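Local atomic coordinates of type VI immunity protein Atu4351 (Agrobacterium fabrum, PDB entry 6ITW), a protein that probably protects the bacterium from the toxic type VI secretion effector with which it is paired, acting as the matching immunity protein. Residues Lys77-Val82 with Glu100-Thr105; Gly93-Trp98 with Ile107-His112; Glu9-Arg14 with Ile134-Ile139. All coordinates share one frame; numbering follows the deposited sequence.

Overall arrangement
All three contacts lie in one chain. Interactions 1 and 2 share strand 103-108 of the eight-stranded mixed sheet: interaction 1 sits at the turn between strands 94-99 and 103-108, interaction 2 toward the other end of that hairpin, their centres about 14 Å apart. They meet directly, with Thr105 O 2.9 Å from Ala97 N, probably hydrogen-bonded. Interaction 3 joins the chain's first modelled helix to helix 128-137, its centre about 22 Å from that of interaction 1 and 19 Å from that of interaction 2. Ala135 links it to both, its CB packing 3.6 Å from Thr104 OG1 and 4.1 Å from Leu96 CD1.

Interaction 1 of 3, residues Lys77-Val82 with Glu100-Thr105; sequences KQLNPV and EDYKTT
Leu79 and Gln78 meet the ring of Tyr102, and a single water links the loop backbone to the carboxylate of Asp101. Taking the apolar part first, Leu79 spreads its two methyl branches over different partners: CD2 comes obliquely to Tyr102 CD2 at 4.3 Å, while CD1 reaches Thr105 CG2 at the same distance. With CG anti to its carbonyl carbon (chi1 -60°), Tyr102 carries its ring out to the loop, where the carbonyl of Gln78 approaches the ring edge near its plane, Gln78 O lying 3.5 Å from Tyr102 CE2.

The polar part runs through the water, which donates to Gln78 O at 2.6 Å and to Asp101 OD2 at 3.0 Å while accepting from Asn80 N at 2.9 Å. Three bonds therefore fix its position, two to the loop and one to the hairpin. Asp101 has a second hold through OD1, which forms a salt bridge with Arg83. Gln78 turns its amide elsewhere, to Arg220, and Glu100 OE2 bonds to His85 NE2.

Each segment also braces itself. Thr105 OG1 donates to Lys103 O, and Val82 N donates to Asn80 OD1 over 3.1 Å, approaching from well above the amide plane, 72° out of it. Asn99 OD1 accepts from the backbone N of both Asp101 and Tyr102, tying the hairpin turn. The contact thus sets a loop carrying an Asx turn at Asn80, just ahead of strand 84-90, against the turn of a beta hairpin in the GAD-like domain.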
loop_
_atom_site.group_PDB
_atom_site.type_symbol
_atom_site.label_atom_id
_atom_site.label_comp_id
_atom_site.label_asym_id
_atom_site.label_seq_id
_atom_site.Cartn_x
_atom_site.Cartn_y
_atom_site.Cartn_z
ATOM N N LYS A 77 -7.741 15.749 7.797
ATOM C CA LYS A 77 -9.017 16.296 7.336
ATOM C C LYS A 77 -9.348 15.848 5.920
ATOM O O LYS A 77 -10.507 15.542 5.616
ATOM C CB LYS A 77 -8.997 17.823 7.395
ATOM C CG LYS A 77 -8.492 18.404 8.717
ATOM C CD LYS A 77 -9.348 17.974 9.920
ATOM C CE LYS A 77 -8.833 18.635 11.200
ATOM N NZ LYS A 77 -9.484 18.113 12.434
ATOM N N GLN A 78 -8.352 15.812 5.040
ATOM C CA GLN A 78 -8.577 15.444 3.647
ATOM C C GLN A 78 -8.554 13.936 3.403
ATOM O O GLN A 78 -9.396 13.419 2.659
ATOM C CB GLN A 78 -7.530 16.113 2.775
ATOM C CG GLN A 78 -7.458 17.605 2.975
ATOM C CD GLN A 78 -6.558 18.250 1.964
ATOM O OE1 GLN A 78 -5.351 17.983 1.927
ATOM N NE2 GLN A 78 -7.135 19.091 1.113
ATOM N N LEU A 79 -7.593 13.217 3.987
ATOM C CA LEU A 79 -7.506 11.761 3.841
ATOM C C LEU A 79 -7.997 11.127 5.136
ATOM O O LEU A 79 -7.225 10.638 5.964
ATOM C CB LEU A 79 -6.083 11.333 3.509
ATOM C CG LEU A 79 -5.564 11.899 2.201
ATOM C CD1 LEU A 79 -4.146 11.389 1.959
ATOM C CD2 LEU A 79 -6.529 11.545 1.058
ATOM N N ASN A 80 -9.304 11.133 5.298
ATOM C CA ASN A 80 -9.916 10.674 6.532
ATOM C C ASN A 80 -9.794 9.156 6.654
ATOM O O ASN A 80 -10.285 8.432 5.777
ATOM C CB ASN A 80 -11.373 11.138 6.531
ATOM C CG ASN A 80 -12.203 10.523 7.630
ATOM O OD1 ASN A 80 -11.695 10.035 8.647
ATOM N ND2 ASN A 80 -13.511 10.543 7.427
ATOM N N PRO A 81 -9.179 8.633 7.717
ATOM C CA PRO A 81 -9.020 7.167 7.821
ATOM C C PRO A 81 -10.322 6.399 7.656
ATOM O O PRO A 81 -10.318 5.305 7.070
ATOM C CB PRO A 81 -8.431 6.958 9.227
ATOM C CG PRO A 81 -8.130 8.311 9.780
ATOM C CD PRO A 81 -8.773 9.357 8.933
ATOM N N VAL A 82 -11.443 6.958 8.131
ATOM C CA VAL A 82 -12.738 6.278 8.048
ATOM C C VAL A 82 -13.157 6.043 6.604
ATOM O O VAL A 82 -13.942 5.132 6.329
ATOM C CB VAL A 82 -13.822 7.081 8.821
ATOM C CG1 VAL A 82 -15.180 6.389 8.754
ATOM C CG2 VAL A 82 -13.431 7.261 10.291
ATOM N N GLU A 100 -12.222 7.214 -0.519
ATOM C CA GLU A 100 -13.540 7.375 -1.137
ATOM C C GLU A 100 -13.710 8.731 -1.809
ATOM O O GLU A 100 -14.507 8.854 -2.747
ATOM C CB GLU A 100 -14.641 7.184 -0.104
ATOM C CG GLU A 100 -14.819 5.767 0.355
ATOM C CD GLU A 100 -15.766 5.688 1.528
ATOM O OE1 GLU A 100 -16.822 6.356 1.473
ATOM O OE2 GLU A 100 -15.457 4.974 2.510
ATOM N N ASP A 101 -12.970 9.752 -1.368
ATOM C CA ASP A 101 -13.093 11.091 -1.937
ATOM C C ASP A 101 -12.045 11.394 -2.992
ATOM O O ASP A 101 -12.342 12.115 -3.950
ATOM C CB ASP A 101 -13.016 12.151 -0.822
ATOM C CG ASP A 101 -14.028 11.899 0.290
ATOM O OD1 ASP A 101 -15.250 11.868 -0.004
ATOM O OD2 ASP A 101 -13.611 11.704 1.454
ATOM N N TYR A 102 -10.827 10.864 -2.857
ATOM C CA TYR A 102 -9.733 11.259 -3.738
ATOM C C TYR A 102 -9.065 10.078 -4.435
ATOM O O TYR A 102 -8.032 10.265 -5.098
ATOM C CB TYR A 102 -8.716 12.091 -2.946
ATOM C CG TYR A 102 -9.319 13.364 -2.363
ATOM C CD1 TYR A 102 -9.501 14.509 -3.146
ATOM C CD2 TYR A 102 -9.727 13.412 -1.031
ATOM C CE1 TYR A 102 -10.070 15.686 -2.598
ATOM C CE2 TYR A 102 -10.300 14.565 -0.475
ATOM C CZ TYR A 102 -10.465 15.698 -1.260
ATOM O OH TYR A 102 -11.023 16.827 -0.683
ATOM N N LYS A 103 -9.657 8.878 -4.348
ATOM C CA LYS A 103 -9.227 7.662 -5.047
ATOM C C LYS A 103 -7.891 7.107 -4.548
ATOM O O LYS A 103 -7.605 7.109 -3.347
ATOM C CB LYS A 103 -9.115 7.871 -6.569
ATOM C CG LYS A 103 -10.009 8.915 -7.232
ATOM C CD LYS A 103 -11.483 8.633 -7.128
ATOM C CE LYS A 103 -12.255 9.473 -8.158
ATOM N NZ LYS A 103 -13.652 9.734 -7.712
ATOM N N THR A 104 -7.065 6.648 -5.488
ATOM C CA THR A 104 -5.889 5.845 -5.179
ATOM C C THR A 104 -4.922 6.604 -4.277
ATOM O O THR A 104 -4.537 7.744 -4.563
ATOM C CB THR A 104 -5.189 5.433 -6.478
ATOM O OG1 THR A 104 -6.025 4.528 -7.211
ATOM C CG2 THR A 104 -3.882 4.745 -6.190
ATOM N N THR A 105 -4.521 5.951 -3.196
ATOM C CA THR A 105 -3.646 6.519 -2.181
ATOM C C THR A 105 -2.523 5.526 -1.910
ATOM O O THR A 105 -2.746 4.311 -1.972
ATOM C CB THR A 105 -4.446 6.806 -0.883
ATOM O OG1 THR A 105 -5.573 7.655 -1.179
ATOM C CG2 THR A 105 -3.571 7.464 0.186
HETATM O O HOH W 1 -11.133 11.500 3.078
#

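Interaction 2 of 3, residues Gly93-Trp98 with Ile107-His112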
loop_
_atom_site.group_PDB
_atom_site.type_symbol
_atom_site.label_atom_id
_atom_site.label_comp_id
_atom_site.label_asym_id
_atom_site.label_seq_id
_atom_site.Cartn_x
_atom_site.Cartn_y
_atom_site.Cartn_z
ATOM N N GLY A 93 5.771 -3.129 2.646
ATOM C CA GLY A 93 4.735 -2.530 3.467
ATOM C C GLY A 93 4.163 -1.246 2.920
ATOM O O GLY A 93 3.463 -0.535 3.643
ATOM N N LYS A 94 4.432 -0.924 1.658
ATOM C CA LYS A 94 3.855 0.261 1.029
ATOM C C LYS A 94 2.433 -0.079 0.588
ATOM O O LYS A 94 2.236 -0.855 -0.357
ATOM C CB LYS A 94 4.723 0.709 -0.150
ATOM C CG LYS A 94 4.289 1.983 -0.867
ATOM C CD LYS A 94 5.387 2.435 -1.829
ATOM C CE LYS A 94 5.181 3.849 -2.368
ATOM N NZ LYS A 94 6.166 4.196 -3.464
ATOM N N ILE A 95 1.448 0.523 1.254
ATOM C CA ILE A 95 0.040 0.158 1.109
ATOM C C ILE A 95 -0.592 0.861 -0.089
ATOM O O ILE A 95 -0.508 2.090 -0.229
ATOM C CB ILE A 95 -0.723 0.506 2.391
ATOM C CG1 ILE A 95 -0.168 -0.315 3.559
ATOM C CG2 ILE A 95 -2.226 0.319 2.183
ATOM C CD1 ILE A 95 -0.690 0.131 4.918
ATOM N N LEU A 96 -1.246 0.083 -0.949
ATOM C CA LEU A 96 -2.189 0.613 -1.929
ATOM C C LEU A 96 -3.556 0.707 -1.259
ATOM O O LEU A 96 -4.118 -0.319 -0.835
ATOM C CB LEU A 96 -2.266 -0.274 -3.166
ATOM C CG LEU A 96 -3.359 0.060 -4.189
ATOM C CD1 LEU A 96 -3.304 1.528 -4.569
ATOM C CD2 LEU A 96 -3.231 -0.801 -5.444
ATOM N N ALA A 97 -4.084 1.931 -1.152
ATOM C CA ALA A 97 -5.333 2.183 -0.447
ATOM C C ALA A 97 -6.303 2.922 -1.356
ATOM O O ALA A 97 -5.911 3.612 -2.300
ATOM C CB ALA A 97 -5.117 3.000 0.832
ATOM N N TRP A 98 -7.586 2.779 -1.066
ATOM C CA TRP A 98 -8.606 3.503 -1.810
ATOM C C TRP A 98 -9.248 4.529 -0.889
ATOM O O TRP A 98 -9.833 4.170 0.146
ATOM C CB TRP A 98 -9.661 2.553 -2.369
ATOM C CG TRP A 98 -10.736 3.275 -3.092
ATOM C CD1 TRP A 98 -11.984 3.592 -2.615
ATOM C CD2 TRP A 98 -10.667 3.796 -4.423
ATOM N NE1 TRP A 98 -12.694 4.265 -3.578
ATOM C CE2 TRP A 98 -11.914 4.399 -4.701
ATOM C CE3 TRP A 98 -9.677 3.798 -5.416
ATOM C CZ2 TRP A 98 -12.196 5.006 -5.931
ATOM C CZ3 TRP A 98 -9.956 4.401 -6.639
ATOM C CH2 TRP A 98 -11.209 5.000 -6.883
ATOM N N ILE A 107 0.488 4.632 1.004
ATOM C CA ILE A 107 0.966 4.879 2.358
ATOM C C ILE A 107 2.297 4.148 2.496
ATOM O O ILE A 107 2.332 2.921 2.662
ATOM C CB ILE A 107 -0.035 4.423 3.425
ATOM C CG1 ILE A 107 -1.409 5.068 3.200
ATOM C CG2 ILE A 107 0.468 4.791 4.791
ATOM C CD1 ILE A 107 -2.445 4.691 4.294
ATOM N N ASN A 108 3.396 4.899 2.421
ATOM C CA ASN A 108 4.739 4.330 2.478
ATOM C C ASN A 108 5.124 4.198 3.948
ATOM O O ASN A 108 5.565 5.163 4.581
ATOM C CB ASN A 108 5.716 5.195 1.693
ATOM C CG ASN A 108 7.102 4.593 1.621
ATOM O OD1 ASN A 108 7.534 3.888 2.539
ATOM N ND2 ASN A 108 7.816 4.871 0.532
ATOM N N ILE A 109 4.957 2.980 4.480
ATOM C CA ILE A 109 5.169 2.699 5.902
ATOM C C ILE A 109 6.648 2.795 6.269
ATOM O O ILE A 109 7.004 3.239 7.370
ATOM C CB ILE A 109 4.610 1.303 6.230
ATOM C CG1 ILE A 109 3.088 1.329 6.270
ATOM C CG2 ILE A 109 5.222 0.765 7.536
ATOM C CD1 ILE A 109 2.530 1.990 7.493
ATOM N N LEU A 110 7.526 2.326 5.380
ATOM C CA LEU A 110 8.960 2.314 5.665
ATOM C C LEU A 110 9.508 3.736 5.806
ATOM O O LEU A 110 10.247 4.031 6.748
ATOM C CB LEU A 110 9.695 1.562 4.548
ATOM C CG LEU A 110 11.211 1.353 4.663
ATOM C CD1 LEU A 110 11.512 0.617 5.931
ATOM C CD2 LEU A 110 11.802 0.595 3.457
ATOM N N LEU A 111 9.137 4.631 4.890
ATOM C CA LEU A 111 9.710 5.968 4.800
ATOM C C LEU A 111 8.821 7.047 5.408
ATOM O O LEU A 111 9.242 8.205 5.466
ATOM C CB LEU A 111 10.007 6.313 3.327
ATOM C CG LEU A 111 11.025 5.384 2.639
ATOM C CD1 LEU A 111 11.470 5.913 1.283
ATOM C CD2 LEU A 111 12.230 5.133 3.562
ATOM N N HIS A 112 7.620 6.687 5.867
ATOM C CA HIS A 112 6.679 7.596 6.526
ATOM C C HIS A 112 6.201 8.696 5.583
ATOM O O HIS A 112 6.240 9.881 5.918
ATOM C CB HIS A 112 7.264 8.189 7.806
ATOM C CG HIS A 112 7.154 7.276 8.980
ATOM N ND1 HIS A 112 6.362 7.561 10.072
ATOM C CD2 HIS A 112 7.704 6.063 9.220
ATOM C CE1 HIS A 112 6.447 6.573 10.944
ATOM N NE2 HIS A 112 7.250 5.648 10.450
#
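Ile95 and Ile107 face each other as an antiparallel hydrogen-bonded pair, and the tight part of the contact is built round them. Ile95 N donates to Ile107 O at 2.9 Å from above the carbonyl plane, whereas Ile107 N reaches Ile95 O at 3.0 Å in the carbonyl plane, on a lone pair. Both side chains project to the same face of the sheet, their CB atoms 4.1 Å apart. Ile109 extends this apolar patch: its CG1 lies 4.2 Å from Ile95 CD1, the two side chains crossing obliquely. That same CG1 presses close on the backbone, 3.2 Å from Gly93 O, and it gets there by standing anti to its own carbonyl carbon (chi1 -74°). Gly93 has a positive phi of 86°, a conformation in which a side chain would crowd the preceding carbonyl O, and this lets the chain turn beside Ile109.

The opposite face, with Lys94 and Asn108, is looser and partly exposed. Lys94 stretches its chain past the asparagine, with CE 4.0 Å from Asn108 ND2, but its ammonium goes on to the carbonyl O of Ser143. Asn108 is engaged within its own segment: OD1 accepts from Leu111 N at 2.9 Å, an Asx motif that helps turn the chain as it leaves the strand.

The two segments belong to neighbouring strands of one hairpin near the middle of the mixed sheet. Beyond Ile95 lies strand 84-90, with Ala86 and Phe89 touching its side chain, and Phe206 packs on Ile107. Leu96 and Trp98 project to the other face of their strand, where helix 128-137 meets them through Ala135, Ser128, Asn131 and Leu132.

Interaction 3 of 3, residues Glu9-Arg14 with Ile134-Ile139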
loop_
_atom_site.group_PDB
_atom_site.type_symbol
_atom_site.label_atom_id
_atom_site.label_comp_id
_atom_site.label_asym_id
_atom_site.label_seq_id
_atom_site.Cartn_x
_atom_site.Cartn_y
_atom_site.Cartn_z
ATOM N N GLU A 9 -8.512 -7.760 -16.833
ATOM C CA GLU A 9 -7.948 -8.570 -17.917
ATOM C C GLU A 9 -6.446 -8.374 -18.040
ATOM O O GLU A 9 -5.676 -9.340 -18.062
ATOM C CB GLU A 9 -8.612 -8.196 -19.249
ATOM C CG GLU A 9 -10.050 -8.675 -19.436
ATOM C CD GLU A 9 -11.085 -7.608 -19.114
ATOM O OE1 GLU A 9 -10.763 -6.657 -18.356
ATOM O OE2 GLU A 9 -12.224 -7.720 -19.631
ATOM N N ASN A 10 -6.018 -7.114 -18.118
ATOM C CA ASN A 10 -4.614 -6.803 -18.331
ATOM C C ASN A 10 -3.767 -7.212 -17.132
ATOM O O ASN A 10 -2.707 -7.836 -17.293
ATOM C CB ASN A 10 -4.475 -5.308 -18.630
ATOM C CG ASN A 10 -3.069 -4.922 -19.005
ATOM O OD1 ASN A 10 -2.394 -4.169 -18.288
ATOM N ND2 ASN A 10 -2.601 -5.455 -20.127
ATOM N N ALA A 11 -4.211 -6.878 -15.913
ATOM C CA ALA A 11 -3.435 -7.285 -14.747
ATOM C C ALA A 11 -3.297 -8.800 -14.698
ATOM O O ALA A 11 -2.211 -9.326 -14.413
ATOM C CB ALA A 11 -4.076 -6.755 -13.458
ATOM N N LEU A 12 -4.385 -9.521 -14.998
ATOM C CA LEU A 12 -4.333 -10.980 -14.932
ATOM C C LEU A 12 -3.408 -11.540 -16.006
ATOM O O LEU A 12 -2.634 -12.471 -15.742
ATOM C CB LEU A 12 -5.742 -11.556 -15.067
ATOM C CG LEU A 12 -6.547 -11.485 -13.777
ATOM C CD1 LEU A 12 -8.025 -11.731 -14.074
ATOM C CD2 LEU A 12 -5.995 -12.473 -12.740
ATOM N N LYS A 13 -3.465 -10.966 -17.215
ATOM C CA LYS A 13 -2.527 -11.327 -18.268
ATOM C C LYS A 13 -1.085 -11.196 -17.783
ATOM O O LYS A 13 -0.294 -12.138 -17.891
ATOM C CB LYS A 13 -2.776 -10.448 -19.493
ATOM C CG LYS A 13 -1.957 -10.823 -20.720
ATOM C CD LYS A 13 -2.252 -9.847 -21.850
ATOM C CE LYS A 13 -1.599 -10.283 -23.146
ATOM N NZ LYS A 13 -0.123 -10.236 -23.035
ATOM N N ARG A 14 -0.746 -10.055 -17.180
ATOM C CA ARG A 14 0.640 -9.818 -16.786
ATOM C C ARG A 14 1.040 -10.553 -15.512
ATOM O O ARG A 14 2.208 -10.934 -15.378
ATOM C CB ARG A 14 0.884 -8.318 -16.642
ATOM C CG ARG A 14 0.554 -7.576 -17.943
ATOM C CD ARG A 14 0.424 -6.080 -17.766
ATOM N NE ARG A 14 1.508 -5.538 -16.956
ATOM C CZ ARG A 14 1.519 -4.300 -16.479
ATOM N NH1 ARG A 14 0.500 -3.488 -16.738
ATOM N NH2 ARG A 14 2.538 -3.875 -15.739
ATOM N N ILE A 134 -6.146 1.119 -12.995
ATOM C CA ILE A 134 -4.804 1.530 -13.377
ATOM C C ILE A 134 -3.827 1.255 -12.241
ATOM O O ILE A 134 -2.728 0.728 -12.465
ATOM C CB ILE A 134 -4.804 3.009 -13.807
ATOM C CG1 ILE A 134 -5.514 3.143 -15.162
ATOM C CG2 ILE A 134 -3.367 3.561 -13.861
ATOM C CD1 ILE A 134 -5.851 4.554 -15.548
ATOM N N ALA A 135 -4.216 1.581 -11.003
ATOM C CA ALA A 135 -3.316 1.358 -9.878
ATOM C C ALA A 135 -2.943 -0.115 -9.767
ATOM O O ALA A 135 -1.781 -0.443 -9.509
ATOM C CB ALA A 135 -3.941 1.862 -8.569
ATOM N N VAL A 136 -3.908 -1.020 -9.985
ATOM C CA VAL A 136 -3.629 -2.448 -9.812
ATOM C C VAL A 136 -2.703 -2.958 -10.920
ATOM O O VAL A 136 -1.815 -3.784 -10.672
ATOM C CB VAL A 136 -4.943 -3.247 -9.738
ATOM C CG1 VAL A 136 -4.678 -4.747 -9.729
ATOM C CG2 VAL A 136 -5.718 -2.849 -8.486
ATOM N N GLU A 137 -2.881 -2.461 -12.150
ATOM C CA GLU A 137 -1.971 -2.809 -13.240
ATOM C C GLU A 137 -0.542 -2.365 -12.947
ATOM O O GLU A 137 0.414 -2.982 -13.436
ATOM C CB GLU A 137 -2.446 -2.173 -14.553
ATOM C CG GLU A 137 -3.544 -2.951 -15.293
ATOM C CD GLU A 137 -4.386 -2.073 -16.232
ATOM O OE1 GLU A 137 -3.906 -1.000 -16.665
ATOM O OE2 GLU A 137 -5.544 -2.449 -16.527
ATOM N N GLY A 138 -0.367 -1.316 -12.142
ATOM C CA GLY A 138 0.954 -0.763 -11.926
ATOM C C GLY A 138 1.800 -1.343 -10.805
ATOM O O GLY A 138 2.909 -0.846 -10.592
ATOM N N ILE A 139 1.360 -2.391 -10.098
ATOM C CA ILE A 139 2.016 -2.789 -8.848
ATOM C C ILE A 139 3.408 -3.370 -9.084
ATOM O O ILE A 139 4.108 -3.733 -8.129
ATOM C CB ILE A 139 1.142 -3.771 -8.036
ATOM C CG1 ILE A 139 0.759 -5.028 -8.838
ATOM C CG2 ILE A 139 -0.105 -3.069 -7.553
ATOM C CD1 ILE A 139 1.844 -6.098 -8.946
HETATM O O HOH W 2 -6.096 -4.876 -15.753
#
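Glu137 lies against Asn10, Ala11 and Arg14 where two helices come close, the CA atoms of Ala11 and Glu137 only 4.9 Å apart. Glu137 lays both its stem and its carboxylate on Asn10, with CG 3.4 Å from Asn10 OD1. Asn10 CG stands anti to its backbone N (chi1 -174°), which carries the amide over to Glu137. The two side chains cross at about a right angle, with amide and carboxylate planes 84° apart. Arg14 brings its guanidinium obliquely to the backbone carbonyl, NH2 3.3 Å from Glu137 O, at an angle too poor for a hydrogen bond; attraction between the charge and this carbonyl may still favour the approach. Deeper in, Ala11 CB meets Val136 CG1 at 4.3 Å.

This is helix-to-helix packing, helix 9-15 of the GAD-like domain against the C-terminal end of helix 128-137.

A water bridges Ala11 and Glu137, accepting from Ala11 N at 2.8 Å and donating to Glu137 OE2 at 2.6 Å. In the next shell, Arg14 is steadied by a weak bond from NH1 to Asn10 OD1, which lies in plane at the guanidinium edge, and by a salt bridge from NH2 to Asp140. Trp52 of strand 49-52 packs on both Ala11 and Val136.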